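Local structure of sensor protein (Rhodopseudomonas palustris, 2OOL) at residues A[121-124]-A[129-132]; A[45-50]-A[54-59]. The protein senses light as a bacteriophytochrome through the biliverdin held by this chromophore-binding part, and probably signals through a histidine kinase part of the whole protein. All blocks are in the same frame, centred on the assembly; numbering follows the deposited sequence.

Contact 1 of 2, residues A[121-124]-A[129-132]; sequences ILHR and VILE
The H123 imidazole carries I130 over one face and meets a water at its edge. I130 CB makes a CH-pi contact, 4.1 Å from the centroid of the H123 ring. The two side chains lie side by side, and I130 CD1 reaches on to H123 CE1 and NE2. H123 CG stands between its backbone N and carbonyl carbon (chi1 87°), which turns the ring toward I130. The water lies in the ring plane, 2.8 Å from H123 ND1. It donates to I121 O and to E132 OE1, so it joins both strands on this face. The E132 carboxylate is also held by V261 N, L262 N and S260 OG.

The strands are antiparallel. H123 and I130 form a hydrogen-bonded pair, with I130 N to H123 O at 2.9 Å. I121 and E132 form the next such pair, with I121 N to E132 O at 2.7 Å. On the other face L122 CD1 sits 3.8 Å from both V129 CG1 and L131 CD1.

The segments belong to the hairpin of strands 114-125 and 128-134, the last two strands of the PAS core. Helix 84-94 packs on L122, strand 105-111 flanks 114-125, and strand 44-48 flanks 128-134.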
loop_
_atom_site.group_PDB
_atom_site.type_symbol
_atom_site.label_atom_id
_atom_site.label_comp_id
_atom_site.label_asym_id
_atom_site.label_seq_id
_atom_site.Cartn_x
_atom_site.Cartn_y
_atom_site.Cartn_z
ATOM N N ILE A 121 8.203 -15.647 9.878
ATOM C CA ILE A 121 6.912 -15.251 10.442
ATOM C C ILE A 121 6.902 -15.783 11.874
ATOM O O ILE A 121 6.856 -16.973 12.094
ATOM C CB ILE A 121 5.702 -15.860 9.673
ATOM C CG1 ILE A 121 5.884 -15.751 8.159
ATOM C CG2 ILE A 121 4.346 -15.259 10.184
ATOM C CD1 ILE A 121 5.672 -14.426 7.638
ATOM N N LEU A 122 6.941 -14.861 12.807
ATOM C CA LEU A 122 7.138 -15.094 14.210
ATOM C C LEU A 122 5.830 -14.861 14.985
ATOM O O LEU A 122 5.083 -13.894 14.702
ATOM C CB LEU A 122 8.149 -14.047 14.658
ATOM C CG LEU A 122 9.197 -14.294 15.699
ATOM C CD1 LEU A 122 9.761 -15.726 15.703
ATOM C CD2 LEU A 122 10.273 -13.207 15.382
ATOM N N HIS A 123 5.534 -15.729 15.939
ATOM C CA HIS A 123 4.455 -15.466 16.875
ATOM C C HIS A 123 4.583 -16.191 18.215
ATOM O O HIS A 123 5.285 -17.190 18.339
ATOM C CB HIS A 123 3.074 -15.684 16.230
ATOM C CG HIS A 123 2.574 -17.084 16.301
ATOM N ND1 HIS A 123 2.709 -17.971 15.254
ATOM C CD2 HIS A 123 1.839 -17.721 17.252
ATOM C CE1 HIS A 123 2.107 -19.110 15.571
ATOM N NE2 HIS A 123 1.574 -18.987 16.783
ATOM N N ARG A 124 3.896 -15.626 19.201
ATOM C CA ARG A 124 3.869 -16.104 20.594
ATOM C C ARG A 124 2.457 -16.552 20.953
ATOM O O ARG A 124 1.548 -15.778 20.783
ATOM C CB ARG A 124 4.160 -14.942 21.500
ATOM C CG ARG A 124 5.606 -14.716 21.814
ATOM C CD ARG A 124 5.688 -13.718 22.993
ATOM N NE ARG A 124 7.043 -13.217 23.202
ATOM C CZ ARG A 124 7.709 -12.427 22.356
ATOM N NH1 ARG A 124 7.159 -12.002 21.215
ATOM N NH2 ARG A 124 8.953 -12.063 22.669
ATOM N N VAL A 129 7.162 -19.774 21.368
ATOM C CA VAL A 129 7.416 -18.965 20.182
ATOM C C VAL A 129 7.539 -19.888 19.020
ATOM O O VAL A 129 8.283 -20.841 19.093
ATOM C CB VAL A 129 8.753 -18.192 20.329
ATOM C CG1 VAL A 129 9.037 -17.380 19.079
ATOM C CG2 VAL A 129 8.721 -17.310 21.597
ATOM N N ILE A 130 6.796 -19.600 17.953
ATOM C CA ILE A 130 6.758 -20.405 16.767
ATOM C C ILE A 130 7.331 -19.503 15.668
ATOM O O ILE A 130 6.888 -18.372 15.521
ATOM C CB ILE A 130 5.328 -20.842 16.429
ATOM C CG1 ILE A 130 4.787 -21.851 17.456
ATOM C CG2 ILE A 130 5.228 -21.410 14.988
ATOM C CD1 ILE A 130 3.365 -22.389 17.217
ATOM N N LEU A 131 8.352 -19.988 14.969
ATOM C CA LEU A 131 8.905 -19.307 13.801
ATOM C C LEU A 131 8.552 -20.096 12.552
ATOM O O LEU A 131 8.761 -21.298 12.500
ATOM C CB LEU A 131 10.411 -19.176 13.934
ATOM C CG LEU A 131 11.177 -18.651 12.682
ATOM C CD1 LEU A 131 10.834 -17.185 12.376
ATOM C CD2 LEU A 131 12.650 -18.806 12.838
ATOM N N GLU A 132 8.036 -19.433 11.540
ATOM C CA GLU A 132 7.724 -20.120 10.320
ATOM C C GLU A 132 8.461 -19.447 9.159
ATOM O O GLU A 132 8.544 -18.241 9.122
ATOM C CB GLU A 132 6.215 -20.097 10.106
ATOM C CG GLU A 132 5.433 -20.916 11.138
ATOM C CD GLU A 132 3.934 -20.794 10.969
ATOM O OE1 GLU A 132 3.389 -19.753 11.363
ATOM O OE2 GLU A 132 3.311 -21.739 10.451
HETATM O O HOH W 1 4.431 -17.865 12.996
#

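Contact 2 of 2, residues A[45-50]-A[54-59]; sequences LFVVSE and RIASVS
A beta hairpin with a classic beta bulge joins strands 44-48 and 55-59 in the PAS domain. A56 and S57 both face V47. V47 O accepts from A56 N at 2.8 Å, and the N-H points almost straight at it (179°). V47 N gives its hydrogen to S57 O at 3.0 Å. The register therefore slips by one residue: F46 pairs with V58, but V48 pairs with I55. Both of these are non-hydrogen-bonded pairs. A56 has a psi of -19°, far from the extended values of its neighbours, and this kink takes up the extra residue.

Serines hold both ends. Near the turn, S49 N bonds to R54 O, and R54 N returns a bond to S49 OG at 3.1 Å. S49 OG lies between its own backbone N and carbonyl carbon (chi1 70°), a position from which it reaches the R54 amide. At the far end L45 N is bonded to S59 OG at 3.1 Å, while S59 N donates to L45 O. N61 OD1 is a further partner of S59 OG.

The side chains of F46, V48, I55 and V58 share one face. The F46 ring crosses I55 and V58 obliquely, and its CD1 lies 4.1 Å from I55 CD1. V47 and S57 share the other face, where V47 CG2 is 4.0 Å from S57 CB. S57 OG bonds to P245 O, just beyond strand 241-244.

The end of the R54 side chain leads away from 45-50, and its NH1 bonds to N75 O. Strand 128-134 flanks 44-48, and strand 241-244 flanks 55-59. Strands 44-48 and 55-59 are the first two of the PAS core, whose sheet runs 55-59, 44-48, 128-134, 114-125, 105-111. This 2-1-5-4-3 order is the topology of the PAS fold.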
loop_
_atom_site.group_PDB
_atom_site.type_symbol
_atom_site.label_atom_id
_atom_site.label_comp_id
_atom_site.label_asym_id
_atom_site.label_seq_id
_atom_site.Cartn_x
_atom_site.Cartn_y
_atom_site.Cartn_z
ATOM N N LEU A 45 8.705 -24.967 9.986
ATOM C CA LEU A 45 8.302 -24.450 11.305
ATOM C C LEU A 45 9.261 -24.871 12.416
ATOM O O LEU A 45 9.672 -26.026 12.469
ATOM C CB LEU A 45 6.879 -24.927 11.642
ATOM C CG LEU A 45 6.189 -24.486 12.920
ATOM C CD1 LEU A 45 4.676 -24.520 12.701
ATOM C CD2 LEU A 45 6.599 -25.334 14.185
ATOM N N PHE A 46 9.577 -23.919 13.303
ATOM C CA PHE A 46 10.377 -24.173 14.491
ATOM C C PHE A 46 9.635 -23.620 15.680
ATOM O O PHE A 46 9.066 -22.534 15.613
ATOM C CB PHE A 46 11.685 -23.423 14.386
ATOM C CG PHE A 46 12.510 -23.816 13.208
ATOM C CD1 PHE A 46 13.572 -24.702 13.363
ATOM C CD2 PHE A 46 12.236 -23.302 11.941
ATOM C CE1 PHE A 46 14.375 -25.042 12.296
ATOM C CE2 PHE A 46 13.012 -23.682 10.839
ATOM C CZ PHE A 46 14.066 -24.535 11.001
ATOM N N VAL A 47 9.583 -24.378 16.749
ATOM C CA VAL A 47 9.308 -23.814 18.054
ATOM C C VAL A 47 10.629 -23.543 18.680
ATOM O O VAL A 47 11.463 -24.420 18.693
ATOM C CB VAL A 47 8.490 -24.783 18.943
ATOM C CG1 VAL A 47 8.226 -24.133 20.267
ATOM C CG2 VAL A 47 7.150 -25.192 18.165
ATOM N N VAL A 48 10.832 -22.332 19.179
ATOM C CA VAL A 48 12.070 -21.989 19.853
ATOM C C VAL A 48 11.810 -21.328 21.216
ATOM O O VAL A 48 10.818 -20.626 21.414
ATOM C CB VAL A 48 12.939 -21.029 19.007
ATOM C CG1 VAL A 48 13.296 -21.655 17.645
ATOM C CG2 VAL A 48 12.212 -19.734 18.798
ATOM N N SER A 49 12.733 -21.519 22.142
ATOM C CA SER A 49 12.598 -20.931 23.458
ATOM C C SER A 49 12.989 -19.458 23.411
ATOM O O SER A 49 13.808 -19.050 22.602
ATOM C CB SER A 49 13.484 -21.665 24.445
ATOM O OG SER A 49 14.817 -21.366 24.148
ATOM N N GLU A 50 12.403 -18.665 24.299
ATOM C CA GLU A 50 12.531 -17.205 24.222
ATOM C C GLU A 50 13.842 -16.761 24.839
ATOM O O GLU A 50 14.259 -15.618 24.658
ATOM C CB GLU A 50 11.371 -16.535 24.967
ATOM C CG GLU A 50 10.598 -15.489 24.139
ATOM C CD GLU A 50 9.241 -15.249 24.750
ATOM O OE1 GLU A 50 8.208 -15.256 24.036
ATOM O OE2 GLU A 50 9.208 -15.094 25.987
ATOM N N ARG A 54 16.629 -21.983 21.675
ATOM C CA ARG A 54 16.957 -23.374 21.382
ATOM C C ARG A 54 15.763 -24.035 20.766
ATOM O O ARG A 54 14.677 -23.749 21.151
ATOM C CB ARG A 54 17.331 -24.114 22.658
ATOM C CG ARG A 54 18.667 -23.678 23.207
ATOM C CD ARG A 54 19.101 -24.389 24.493
ATOM N NE ARG A 54 20.448 -23.897 24.767
ATOM C CZ ARG A 54 21.579 -24.453 24.332
ATOM N NH1 ARG A 54 21.578 -25.611 23.675
ATOM N NH2 ARG A 54 22.732 -23.863 24.600
ATOM N N ILE A 55 15.967 -24.984 19.878
ATOM C CA ILE A 55 14.839 -25.548 19.117
ATOM C C ILE A 55 14.078 -26.569 19.979
ATOM O O ILE A 55 14.671 -27.472 20.529
ATOM C CB ILE A 55 15.336 -26.194 17.802
ATOM C CG1 ILE A 55 15.841 -25.124 16.833
ATOM C CG2 ILE A 55 14.317 -27.063 17.207
ATOM C CD1 ILE A 55 16.773 -25.685 15.775
ATOM N N ALA A 56 12.756 -26.458 20.050
ATOM C CA ALA A 56 11.995 -27.427 20.865
ATOM C C ALA A 56 11.142 -28.356 20.007
ATOM O O ALA A 56 10.819 -29.459 20.415
ATOM C CB ALA A 56 11.191 -26.721 21.981
ATOM N N SER A 57 10.882 -27.962 18.771
ATOM C CA SER A 57 10.221 -28.831 17.814
ATOM C C SER A 57 10.472 -28.299 16.404
ATOM O O SER A 57 10.689 -27.087 16.250
ATOM C CB SER A 57 8.704 -28.833 18.075
ATOM O OG SER A 57 7.996 -29.449 17.020
ATOM N N VAL A 58 10.421 -29.200 15.405
ATOM C CA VAL A 58 10.557 -28.820 13.993
ATOM C C VAL A 58 9.667 -29.681 13.167
ATOM O O VAL A 58 9.385 -30.824 13.542
ATOM C CB VAL A 58 12.013 -29.015 13.384
ATOM C CG1 VAL A 58 12.802 -27.689 13.381
ATOM C CG2 VAL A 58 12.753 -30.125 14.066
ATOM N N SER A 59 9.222 -29.118 12.052
ATOM C CA SER A 59 8.586 -29.874 10.992
ATOM C C SER A 59 9.623 -30.803 10.350
ATOM O O SER A 59 10.817 -30.426 10.164
ATOM C CB SER A 59 7.951 -28.933 9.934
ATOM O OG SER A 59 8.884 -28.004 9.402
#

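Overall arrangement
Both contacts are largely buried hairpins of one antiparallel sheet in the PAS domain, with centres 9 Å apart. Strands 128-134 and 44-48 are neighbours, so the hairpins join side by side. L131 N probably donates a hydrogen bond to F46 O, 2.7 Å away. R124 of contact 1 and E50 of contact 2 form a salt bridge at the more open ends of the hairpins. Contact 1 keeps a regular register and adds a histidine, a carboxylate and a shared water on one face. Contact 2 is bulged, and serine hydroxyls take part in its end bonds. The centre of contact 1 lies about 13 Å from the centre of the chain, that of contact 2 about 20 Å.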